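PDB 3V0D: voltage-sensor containing phosphatase from Ciona intestinalis, which probably removes phosphate from membrane phosphoinositides under the control of a voltage sensor, through a tensin-type phosphatase domain joined to a C2 domain. Local coordinates for residues 133-138 / 153-157; 33-39 / 121-127; 206-212 / 254-260; 222-226 / 236-240. The protein carries 1 engineered substitution. All coordinates share one frame; numbering follows the deposited sequence. Where two conformers were deposited one is given.

Interaction 1 of 4, residues 133-138 / 153-157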
# COMPACT_ATOMS: atom_id res chain seq x y z
N THR A 133 -0.84 -3.09 7.65
CA THR A 133 -1.83 -3.10 8.72
C THR A 133 -2.67 -1.82 8.70
O THR A 133 -3.91 -1.87 8.80
CB THR A 133 -1.14 -3.36 10.06
OG1 THR A 133 -0.70 -4.71 10.09
CG2 THR A 133 -2.09 -3.17 11.23
N GLY A 134 -2.02 -0.67 8.59
CA GLY A 134 -2.75 0.58 8.59
C GLY A 134 -3.69 0.72 7.41
O GLY A 134 -4.74 1.35 7.52
N THR A 135 -3.34 0.15 6.26
CA THR A 135 -4.19 0.24 5.09
C THR A 135 -5.53 -0.45 5.40
O THR A 135 -6.61 0.09 5.10
CB THR A 135 -3.53 -0.46 3.87
OG1 THR A 135 -2.23 0.07 3.64
CG2 THR A 135 -4.34 -0.29 2.62
N LEU A 136 -5.47 -1.66 5.97
CA LEU A 136 -6.70 -2.40 6.25
C LEU A 136 -7.42 -1.90 7.50
O LEU A 136 -8.65 -1.88 7.50
CB LEU A 136 -6.45 -3.91 6.28
CG LEU A 136 -6.52 -4.59 4.89
CD1 LEU A 136 -5.44 -4.06 3.94
CD2 LEU A 136 -6.46 -6.09 5.02
N VAL A 137 -6.68 -1.54 8.54
CA VAL A 137 -7.33 -1.00 9.72
C VAL A 137 -8.09 0.28 9.37
O VAL A 137 -9.23 0.48 9.79
CB VAL A 137 -6.35 -0.75 10.89
CG1 VAL A 137 -7.01 0.07 11.99
CG2 VAL A 137 -5.81 -2.04 11.45
N SER A 138 -7.45 1.17 8.61
CA SER A 138 -8.09 2.44 8.27
C SER A 138 -9.32 2.20 7.40
O SER A 138 -10.34 2.85 7.57
CB SER A 138 -7.10 3.38 7.57
OG SER A 138 -6.01 3.69 8.42
N ALA A 153 -9.26 8.59 9.11
CA ALA A 153 -9.05 7.22 9.55
C ALA A 153 -7.55 6.91 9.60
O ALA A 153 -7.06 6.32 10.59
CB ALA A 153 -9.76 6.26 8.63
N LEU A 154 -6.81 7.33 8.57
CA LEU A 154 -5.36 7.11 8.51
C LEU A 154 -4.66 7.82 9.65
O LEU A 154 -3.78 7.26 10.28
CB LEU A 154 -4.82 7.63 7.17
CG LEU A 154 -5.12 6.71 6.00
CD1 LEU A 154 -5.04 7.46 4.69
CD2 LEU A 154 -4.13 5.54 6.01
N GLU A 155 -5.03 9.07 9.91
CA GLU A 155 -4.39 9.81 10.99
C GLU A 155 -4.72 9.19 12.32
O GLU A 155 -3.85 9.17 13.20
CB GLU A 155 -4.82 11.27 10.94
CG GLU A 155 -4.15 11.99 9.80
CD GLU A 155 -4.25 13.48 9.86
OE1 GLU A 155 -3.75 14.11 8.90
OE2 GLU A 155 -4.80 14.04 10.82
N TYR A 156 -5.92 8.67 12.51
CA TYR A 156 -6.27 7.99 13.75
C TYR A 156 -5.41 6.74 13.94
O TYR A 156 -4.82 6.51 15.02
CB TYR A 156 -7.76 7.66 13.81
CG TYR A 156 -8.12 6.95 15.08
CD1 TYR A 156 -8.22 7.66 16.28
CD2 TYR A 156 -8.38 5.59 15.10
CE1 TYR A 156 -8.52 7.02 17.47
CE2 TYR A 156 -8.70 4.94 16.28
CZ TYR A 156 -8.76 5.65 17.46
OH TYR A 156 -9.07 5.03 18.65
N PHE A 157 -5.30 5.92 12.90
CA PHE A 157 -4.42 4.76 12.98
C PHE A 157 -3.00 5.19 13.34
O PHE A 157 -2.38 4.62 14.24
CB PHE A 157 -4.41 3.99 11.64
CG PHE A 157 -3.40 2.88 11.64
CD1 PHE A 157 -3.66 1.68 12.30
CD2 PHE A 157 -2.16 3.06 11.03
CE1 PHE A 157 -2.69 0.67 12.34
CE2 PHE A 157 -1.19 2.04 11.07
CZ PHE A 157 -1.46 0.85 11.72
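Phe157 lays one face of its ring over the backbone of Gly134: CA of Gly134 stands 3.4 Å from the centroid of the Phe157 ring, 16° off the normal, a CH-pi contact. Glycine suits this place because the ring lies where a side chain would have to be. Phe157 reaches helix 131-143 because chi1 (174°) sets CG opposite the backbone N, and it enters as a knob into the hole formed by Thr133, Gly134, Val137 and Ser138. Methyl CG1 of Val137 approaches CD1 of Phe157 obliquely at 3.7 Å, and CG2 of Thr133 meets CE1 of Phe157 at 4.0 Å. Ser138 fits where the helices come close, its CA 5.0 Å from that of Ala153. Ser138 OG, 2.8 Å from Gly134 O, and Ser138 N reach that oxygen from opposite faces of its plane, so the buried hydroxyl is satisfied within its own helix. The same OG of Ser138 packs 3.6 Å from CD2 of Leu154. The small Ala153 lets the backbones approach. Val182 of helix 176-191 touches both Ser138 and Leu154. Such helix packing, with 131-143 starting just after the phosphate-binding loop, belongs to the core of the protein tyrosine phosphatase fold.

Interaction 2 of 4, residues 33-39 / 121-127. Engineered in segment 121-127: Ser126 (natural residue Cys). With PO4 (phosphate ion), chain C; PO4 (phosphate ion), chain D.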
# COMPACT_ATOMS: atom_id res chain seq x y z
N HIS A 33 -12.10 -3.07 19.94
CA HIS A 33 -12.36 -4.32 19.20
C HIS A 33 -11.52 -4.48 17.95
O HIS A 33 -11.73 -5.43 17.22
CB HIS A 33 -13.86 -4.47 18.86
CG HIS A 33 -14.73 -4.46 20.08
ND1 HIS A 33 -15.43 -3.35 20.48
CD2 HIS A 33 -14.99 -5.42 21.00
CE1 HIS A 33 -16.09 -3.62 21.59
NE2 HIS A 33 -15.83 -4.87 21.93
N VAL A 34 -10.56 -3.57 17.74
CA VAL A 34 -9.69 -3.61 16.57
C VAL A 34 -8.26 -3.47 17.04
O VAL A 34 -7.87 -2.43 17.58
CB VAL A 34 -10.06 -2.48 15.56
CG1 VAL A 34 -9.12 -2.50 14.37
CG2 VAL A 34 -11.50 -2.57 15.12
N ILE A 35 -7.48 -4.54 16.82
CA ILE A 35 -6.11 -4.64 17.26
C ILE A 35 -5.18 -4.57 16.04
O ILE A 35 -5.49 -5.16 15.00
CB ILE A 35 -5.91 -5.93 18.06
CG1 ILE A 35 -6.65 -5.85 19.40
CG2 ILE A 35 -4.43 -6.26 18.26
CD1 ILE A 35 -7.00 -7.22 19.97
N ALA A 36 -4.06 -3.84 16.19
CA ALA A 36 -2.97 -3.86 15.23
C ALA A 36 -1.75 -4.44 15.94
O ALA A 36 -1.46 -4.07 17.08
CB ALA A 36 -2.67 -2.47 14.75
N MET A 37 -1.01 -5.33 15.29
CA MET A 37 0.14 -5.96 15.94
C MET A 37 1.18 -6.37 14.90
O MET A 37 0.91 -6.36 13.69
CB MET A 37 -0.31 -7.14 16.81
CG MET A 37 -0.92 -8.27 15.99
SD MET A 37 -1.61 -9.54 17.08
CE MET A 37 -2.09 -10.76 15.85
N SER A 38 2.36 -6.74 15.38
CA SER A 38 3.42 -7.24 14.52
C SER A 38 3.28 -8.75 14.28
O SER A 38 2.32 -9.39 14.75
CB SER A 38 4.78 -6.87 15.11
OG SER A 38 4.88 -7.36 16.41
N PHE A 39 4.22 -9.31 13.53
CA PHE A 39 4.10 -10.69 13.11
C PHE A 39 4.24 -11.68 14.29
O PHE A 39 5.16 -11.54 15.11
CB PHE A 39 5.20 -11.00 12.10
CG PHE A 39 4.95 -12.26 11.32
CD1 PHE A 39 4.17 -12.22 10.17
CD2 PHE A 39 5.49 -13.48 11.70
CE1 PHE A 39 3.91 -13.34 9.42
CE2 PHE A 39 5.24 -14.64 10.93
CZ PHE A 39 4.45 -14.55 9.80
N VAL A 121 -13.66 -9.38 18.19
CA VAL A 121 -12.54 -8.53 17.84
C VAL A 121 -11.86 -9.04 16.58
O VAL A 121 -11.92 -10.24 16.24
CB VAL A 121 -11.51 -8.38 19.00
CG1 VAL A 121 -12.22 -7.96 20.28
CG2 VAL A 121 -10.69 -9.63 19.23
N ILE A 122 -11.17 -8.11 15.92
CA ILE A 122 -10.28 -8.43 14.82
C ILE A 122 -8.90 -7.95 15.19
O ILE A 122 -8.72 -6.87 15.75
CB ILE A 122 -10.76 -7.83 13.47
CG1 ILE A 122 -10.86 -6.31 13.48
CG2 ILE A 122 -12.07 -8.49 13.05
CD1 ILE A 122 -11.40 -5.72 12.16
N ALA A 123 -7.90 -8.77 14.85
CA ALA A 123 -6.50 -8.43 15.07
C ALA A 123 -5.79 -8.52 13.74
O ALA A 123 -5.68 -9.62 13.17
CB ALA A 123 -5.86 -9.34 16.12
N ILE A 124 -5.34 -7.38 13.26
CA ILE A 124 -4.71 -7.25 11.95
C ILE A 124 -3.22 -7.12 12.15
O ILE A 124 -2.76 -6.31 12.96
CB ILE A 124 -5.31 -6.06 11.20
CG1 ILE A 124 -6.84 -6.27 11.03
CG2 ILE A 124 -4.64 -5.88 9.85
CD1 ILE A 124 -7.61 -5.06 10.58
N HIS A 125 -2.46 -7.94 11.44
CA HIS A 125 -1.01 -7.86 11.52
C HIS A 125 -0.37 -7.95 10.18
O HIS A 125 -0.91 -8.51 9.21
CB HIS A 125 -0.39 -8.90 12.48
CG HIS A 125 -0.25 -10.28 11.91
ND1 HIS A 125 0.79 -10.65 11.08
CD2 HIS A 125 -1.03 -11.39 12.06
CE1 HIS A 125 0.64 -11.92 10.74
NE2 HIS A 125 -0.44 -12.40 11.33
N SER A 126 0.86 -7.43 10.12
CA SER A 126 1.71 -7.57 8.97
C SER A 126 3.09 -7.99 9.49
O SER A 126 3.14 -8.90 10.33
CB SER A 126 1.64 -6.35 8.07
OG SER A 126 1.71 -5.15 8.81
N LYS A 127 4.18 -7.39 9.03
CA LYS A 127 5.50 -7.70 9.61
C LYS A 127 5.67 -6.84 10.85
O LYS A 127 5.77 -7.35 11.97
CB LYS A 127 6.62 -7.47 8.59
CG LYS A 127 7.98 -7.80 9.13
CD LYS A 127 9.10 -7.65 8.10
CE LYS A 127 10.43 -8.02 8.73
NZ LYS A 127 11.58 -7.98 7.78
P PO4 C . 4.38 -3.67 7.66
O1 PO4 C . 5.31 -2.91 6.69
O2 PO4 C . 4.74 -5.13 7.58
O3 PO4 C . 4.63 -3.13 9.04
O4 PO4 C . 2.99 -3.45 7.25
P PO4 D . -17.19 -0.61 19.17
O1 PO4 D . -17.92 -1.52 18.22
O2 PO4 D . -17.81 -0.83 20.53
O3 PO4 D . -15.73 -1.05 19.16
O4 PO4 D . -17.34 0.81 18.73
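CG of Met37 packs on CB of His125 near the end of two parallel strands, 34-37 and 121-125, in the central sheet of the phosphatase domain; strand 121-125 leads straight into the phosphate-binding P-loop. CB of His125 lies 3.1 Å from Met37 O, a carbonyl buried without a hydrogen-bond partner. With chi1 at 80°, CG of His125 lies between the backbone N and the carbonyl carbon, which places the ring beside Ser38 and Phe39. CD2 of His125 meets CE of Met37, and CE1 of His125 comes 3.6 Å from CD1 of Phe39, the rings forming an offset edge-to-face pair, the edge of His125 toward the face of Phe39, with planes at 87°. ND1 of His125 donates an almost straight bond to Ser126 O (3.0 Å), in the carbonyl plane on a lone pair, while NE2 is bonded to Tyr78. These two bonds fix the rotation of the imidazole, and histidine suits the place by offering a polar nitrogen on each side. Farther back, Ile35 N and O bond to Ile122 O and Ile124 N, and Ile35 and Ala123 pack together and both touch Phe59 of helix 52-62. On the other face Val34 and Ile122 lie side by side.

Phe39 N bonds to Lys127 O, tying the loop to the strand's continuation. Ser126, an engineered replacement for the natural cysteine, turns its OG to a phosphate ion that Gly128, Lys130 and Arg132 also bind. Ser126 OG is 2.6 Å from O4 of that phosphate, and Lys127 N is 2.7 Å from its O2.

Interaction 3 of 4, residues 206-212 / 254-260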
# COMPACT_ATOMS: atom_id res chain seq x y z
N GLY A 206 1.89 6.63 -22.87
CA GLY A 206 2.94 7.59 -22.63
C GLY A 206 3.24 7.76 -21.15
O GLY A 206 2.38 7.49 -20.29
N VAL A 207 4.46 8.21 -20.85
CA VAL A 207 4.85 8.59 -19.51
C VAL A 207 5.63 9.89 -19.59
O VAL A 207 6.48 10.04 -20.47
CB VAL A 207 5.63 7.44 -18.77
CG1 VAL A 207 6.87 6.93 -19.56
CG2 VAL A 207 5.98 7.85 -17.35
N THR A 208 5.31 10.81 -18.69
CA THR A 208 5.93 12.13 -18.63
C THR A 208 6.43 12.34 -17.22
O THR A 208 5.66 12.16 -16.28
CB THR A 208 4.91 13.22 -19.00
OG1 THR A 208 4.40 12.92 -20.30
CG2 THR A 208 5.55 14.61 -19.01
N ILE A 209 7.70 12.73 -17.08
CA ILE A 209 8.29 12.98 -15.78
C ILE A 209 8.83 14.41 -15.78
O ILE A 209 9.66 14.77 -16.61
CB ILE A 209 9.43 12.00 -15.47
CG1 ILE A 209 8.96 10.55 -15.66
CG2 ILE A 209 9.98 12.26 -14.07
CD1 ILE A 209 10.06 9.50 -15.47
N THR A 210 8.34 15.20 -14.83
CA THR A 210 8.78 16.59 -14.66
C THR A 210 9.83 16.70 -13.56
O THR A 210 9.90 15.85 -12.69
CB THR A 210 7.59 17.51 -14.34
OG1 THR A 210 6.99 17.10 -13.10
CG2 THR A 210 6.58 17.47 -15.49
N ALA A 211 10.62 17.77 -13.61
CA ALA A 211 11.73 18.00 -12.67
C ALA A 211 12.74 16.87 -12.75
O ALA A 211 13.17 16.32 -11.73
CB ALA A 211 11.25 18.27 -11.23
N ILE A 212 13.21 16.61 -13.96
CA ILE A 212 14.12 15.49 -14.17
C ILE A 212 15.58 15.82 -13.81
O ILE A 212 16.35 14.92 -13.48
CB ILE A 212 13.96 14.91 -15.61
CG1 ILE A 212 14.61 13.53 -15.77
CG2 ILE A 212 14.49 15.88 -16.68
CD1 ILE A 212 13.92 12.42 -14.99
N ASP A 254 12.62 21.04 -18.43
CA ASP A 254 13.13 20.12 -17.40
C ASP A 254 12.25 18.87 -17.28
O ASP A 254 11.84 18.48 -16.18
CB ASP A 254 13.27 20.84 -16.05
CG ASP A 254 14.06 20.04 -15.02
OD1 ASP A 254 13.94 20.35 -13.82
OD2 ASP A 254 14.79 19.10 -15.41
N CYS A 255 11.99 18.23 -18.42
CA CYS A 255 11.04 17.11 -18.45
C CYS A 255 11.43 16.08 -19.50
O CYS A 255 12.12 16.37 -20.49
CB CYS A 255 9.60 17.52 -18.60
SG CYS A 255 9.30 18.18 -20.20
N VAL A 256 11.01 14.85 -19.24
CA VAL A 256 11.09 13.80 -20.26
C VAL A 256 9.68 13.32 -20.56
O VAL A 256 8.81 13.24 -19.67
CB VAL A 256 12.00 12.61 -19.88
CG1 VAL A 256 13.46 13.00 -19.84
CG2 VAL A 256 11.58 12.02 -18.61
N THR A 257 9.48 13.05 -21.84
CA THR A 257 8.27 12.47 -22.34
C THR A 257 8.65 11.20 -23.12
O THR A 257 9.56 11.23 -23.93
CB THR A 257 7.55 13.52 -23.21
OG1 THR A 257 7.52 14.78 -22.52
CG2 THR A 257 6.17 13.08 -23.49
N CYS A 258 7.95 10.11 -22.88
CA CYS A 258 8.27 8.86 -23.51
C CYS A 258 7.02 8.21 -24.04
O CYS A 258 6.09 7.95 -23.28
CB CYS A 258 9.02 8.01 -22.48
SG CYS A 258 9.95 6.74 -23.17
N GLU A 259 6.99 7.97 -25.35
CA GLU A 259 5.94 7.18 -25.92
C GLU A 259 6.13 5.74 -25.49
O GLU A 259 7.24 5.21 -25.60
CB GLU A 259 5.97 7.27 -27.43
CG GLU A 259 4.90 6.43 -28.06
CD GLU A 259 5.00 6.37 -29.56
OE1 GLU A 259 5.78 7.15 -30.15
OE2 GLU A 259 4.27 5.54 -30.14
N VAL A 260 5.07 5.13 -24.97
CA VAL A 260 5.11 3.75 -24.54
C VAL A 260 4.48 2.91 -25.64
O VAL A 260 3.34 3.17 -26.05
CB VAL A 260 4.36 3.61 -23.21
CG1 VAL A 260 4.21 2.14 -22.80
CG2 VAL A 260 5.07 4.42 -22.12
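Thr208 and Thr257 lie side by side and point the same way, OG1 of Thr208 against the methyl CG2 of Thr257 in the conformer described. They form a non-hydrogen-bonded pair of the antiparallel strands 202-210 and 255-260, on the partly exposed face that also carries Thr210 and Cys255. Beta-branched threonine suits an extended strand, and its hydroxyl tolerates a face that solvent can reach. The opposite face is apolar and buried. There CB of Ile209 meets CG2 of Val256 at 3.8 Å, and Val207 turns its CG1 across to CB of Cys258, also at 3.8 Å. That methyl lies between the backbone N and the carbonyl carbon of Val207 (chi1 54°), which brings it within 4.0 Å of CG2 of Val260 as well. Gly206 has no side chain, and CG2 of Val260 packs against its CA.

At the far end the strands part, and Ile212 crosses Asp254 obliquely, its CG2 3.5 Å from OD2 of Asp254. The carboxylate is held by Arg324 through OD1 and by Gln213 N through OD2. Asp254 and Cys255 both face Asp250 in a G1 bulge, where the positive phi of Asp254 turns the chain. Ile212 N donates to Asp254 O from above the carbonyl plane, at 3.2 Å. In this C2 beta-sandwich the chemistry divides by face: Val207, Ile209 and Val260 bury hydrocarbon against the second sheet, while backbone bonds satisfy the amides of Val207, Ile209, Val256 and Cys258 between them.

Interaction 4 of 4, residues 222-226 / 236-240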
# COMPACT_ATOMS: atom_id res chain seq x y z
N ASP A 222 18.97 7.06 -17.99
CA ASP A 222 19.24 5.95 -17.09
C ASP A 222 17.98 5.12 -16.77
O ASP A 222 18.11 4.08 -16.14
CB ASP A 222 19.83 6.46 -15.76
CG ASP A 222 18.99 7.57 -15.13
OD1 ASP A 222 18.90 8.64 -15.75
OD2 ASP A 222 18.42 7.36 -14.03
N LEU A 223 16.80 5.59 -17.16
CA LEU A 223 15.56 5.04 -16.63
C LEU A 223 14.96 3.92 -17.48
O LEU A 223 15.07 3.90 -18.71
CB LEU A 223 14.52 6.16 -16.47
CG LEU A 223 14.85 7.25 -15.44
CD1 LEU A 223 13.78 8.33 -15.47
CD2 LEU A 223 15.02 6.68 -14.04
N SER A 224 14.26 3.05 -16.78
CA SER A 224 13.40 2.06 -17.40
C SER A 224 12.12 2.00 -16.58
O SER A 224 12.08 2.41 -15.42
CB SER A 224 14.08 0.69 -17.52
OG SER A 224 14.58 0.28 -16.28
N MET A 225 11.06 1.46 -17.19
CA MET A 225 9.75 1.41 -16.55
C MET A 225 9.18 0.01 -16.75
O MET A 225 9.12 -0.47 -17.89
CB MET A 225 8.81 2.45 -17.15
CG MET A 225 7.44 2.50 -16.48
SD MET A 225 6.31 3.66 -17.24
CE MET A 225 5.91 2.78 -18.75
N GLN A 226 8.76 -0.61 -15.66
CA GLN A 226 8.14 -1.93 -15.69
C GLN A 226 6.70 -1.80 -15.25
O GLN A 226 6.40 -1.18 -14.23
CB GLN A 226 8.88 -2.84 -14.72
CG GLN A 226 8.40 -4.28 -14.75
CD GLN A 226 9.00 -5.08 -13.62
OE1 GLN A 226 8.91 -4.69 -12.45
NE2 GLN A 226 9.60 -6.23 -13.95
N LEU A 236 8.00 -3.97 -20.27
CA LEU A 236 9.23 -3.33 -19.85
C LEU A 236 9.64 -2.35 -20.94
O LEU A 236 9.70 -2.72 -22.13
CB LEU A 236 10.33 -4.37 -19.62
CG LEU A 236 11.67 -3.81 -19.13
CD1 LEU A 236 11.55 -3.07 -17.78
CD2 LEU A 236 12.68 -4.96 -19.03
N CYS A 237 9.92 -1.11 -20.54
CA CYS A 237 10.39 -0.06 -21.44
C CYS A 237 11.76 0.41 -20.97
O CYS A 237 11.93 0.69 -19.79
CB CYS A 237 9.46 1.15 -21.40
SG CYS A 237 7.73 0.78 -21.83
N LYS A 238 12.72 0.50 -21.88
CA LYS A 238 14.06 0.99 -21.54
C LYS A 238 14.27 2.25 -22.37
O LYS A 238 14.30 2.20 -23.60
CB LYS A 238 15.15 -0.07 -21.80
CG LYS A 238 14.82 -1.42 -21.17
CD LYS A 238 15.92 -2.42 -21.42
CE LYS A 238 15.54 -3.77 -20.85
NZ LYS A 238 16.63 -4.76 -20.94
N PHE A 239 14.36 3.38 -21.68
CA PHE A 239 14.17 4.67 -22.35
C PHE A 239 15.28 5.03 -23.34
O PHE A 239 14.99 5.43 -24.46
CB PHE A 239 14.04 5.79 -21.31
CG PHE A 239 12.78 5.75 -20.46
CD1 PHE A 239 11.80 4.73 -20.55
CD2 PHE A 239 12.59 6.77 -19.53
CE1 PHE A 239 10.67 4.77 -19.74
CE2 PHE A 239 11.49 6.79 -18.70
CZ PHE A 239 10.52 5.79 -18.81
N ALA A 240 16.54 4.92 -22.92
CA ALA A 240 17.65 5.37 -23.80
C ALA A 240 17.65 4.60 -25.11
O ALA A 240 17.92 5.16 -26.18
CB ALA A 240 18.99 5.21 -23.10
O HOH W 1 17.32 3.95 -20.31
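Backbone hydrogen bonds join Met225 and Cys237 in both directions: Met225 N gives to Cys237 O and Cys237 N to Met225 O, each at 2.8 Å and each in the carbonyl plane. A third, from Phe239 N to Leu223 O at 3.1 Å, carries the pairing past the end of strand 232-238. A water also bonds to Leu223 O and to Ala240 N, bridging the two segments just past the end of that strand.

Aromatic packing comes from Phe239. With CG anti to its carbonyl carbon (chi1 -68°), the ring turns back over the neighbouring strand, and the carbonyl carbon of Leu223 lies over one face, offset toward the rim. CB of Leu223 touches CD2 of Phe239 at 3.7 Å, and CB of Met225 comes 3.9 Å from CE1 of Phe239. A broad flat ring suits this place, since it covers the backbone and two side chains at once.

Both strands belong to the hairpin 223-229/232-238 at the edge of a four-stranded antiparallel sheet, one layer of the C2 beta-sandwich. Its inner face carries Met225 and Cys237, which pack on Val260 of the other sheet.

Among the remaining apolar contacts, Met225 bends at chi3 (73°), bringing its CE 4.1 Å from SG of Cys237. On the outer face CD1 of Leu236 lies 4.1 Å from CB of Gln226, whose amide end is bonded to Glu233 and Arg273.

Overall arrangement
The four contacts form two pairs in two domains. Interactions 1 and 2 lie in the phosphatase domain, their centres 11 Å apart: Thr133 OG1 is 2.8 Å from OG of the engineered Ser126, a probable hydrogen bond, and Thr133 CG2 packs 3.6 Å from Ala36 CB. This joins the helix packing to the start of the phosphate-binding loop, and the side chain of Thr133 lies about 5 Å from a bound phosphate. Interactions 3 and 4 meet in the C2 domain, also 11 Å between centres, with Val260 CG2 3.8 Å from Met225 CE across the two sheets. Between the pairs nothing touches: interactions 1 and 4 have nearest atoms about 20 Å apart.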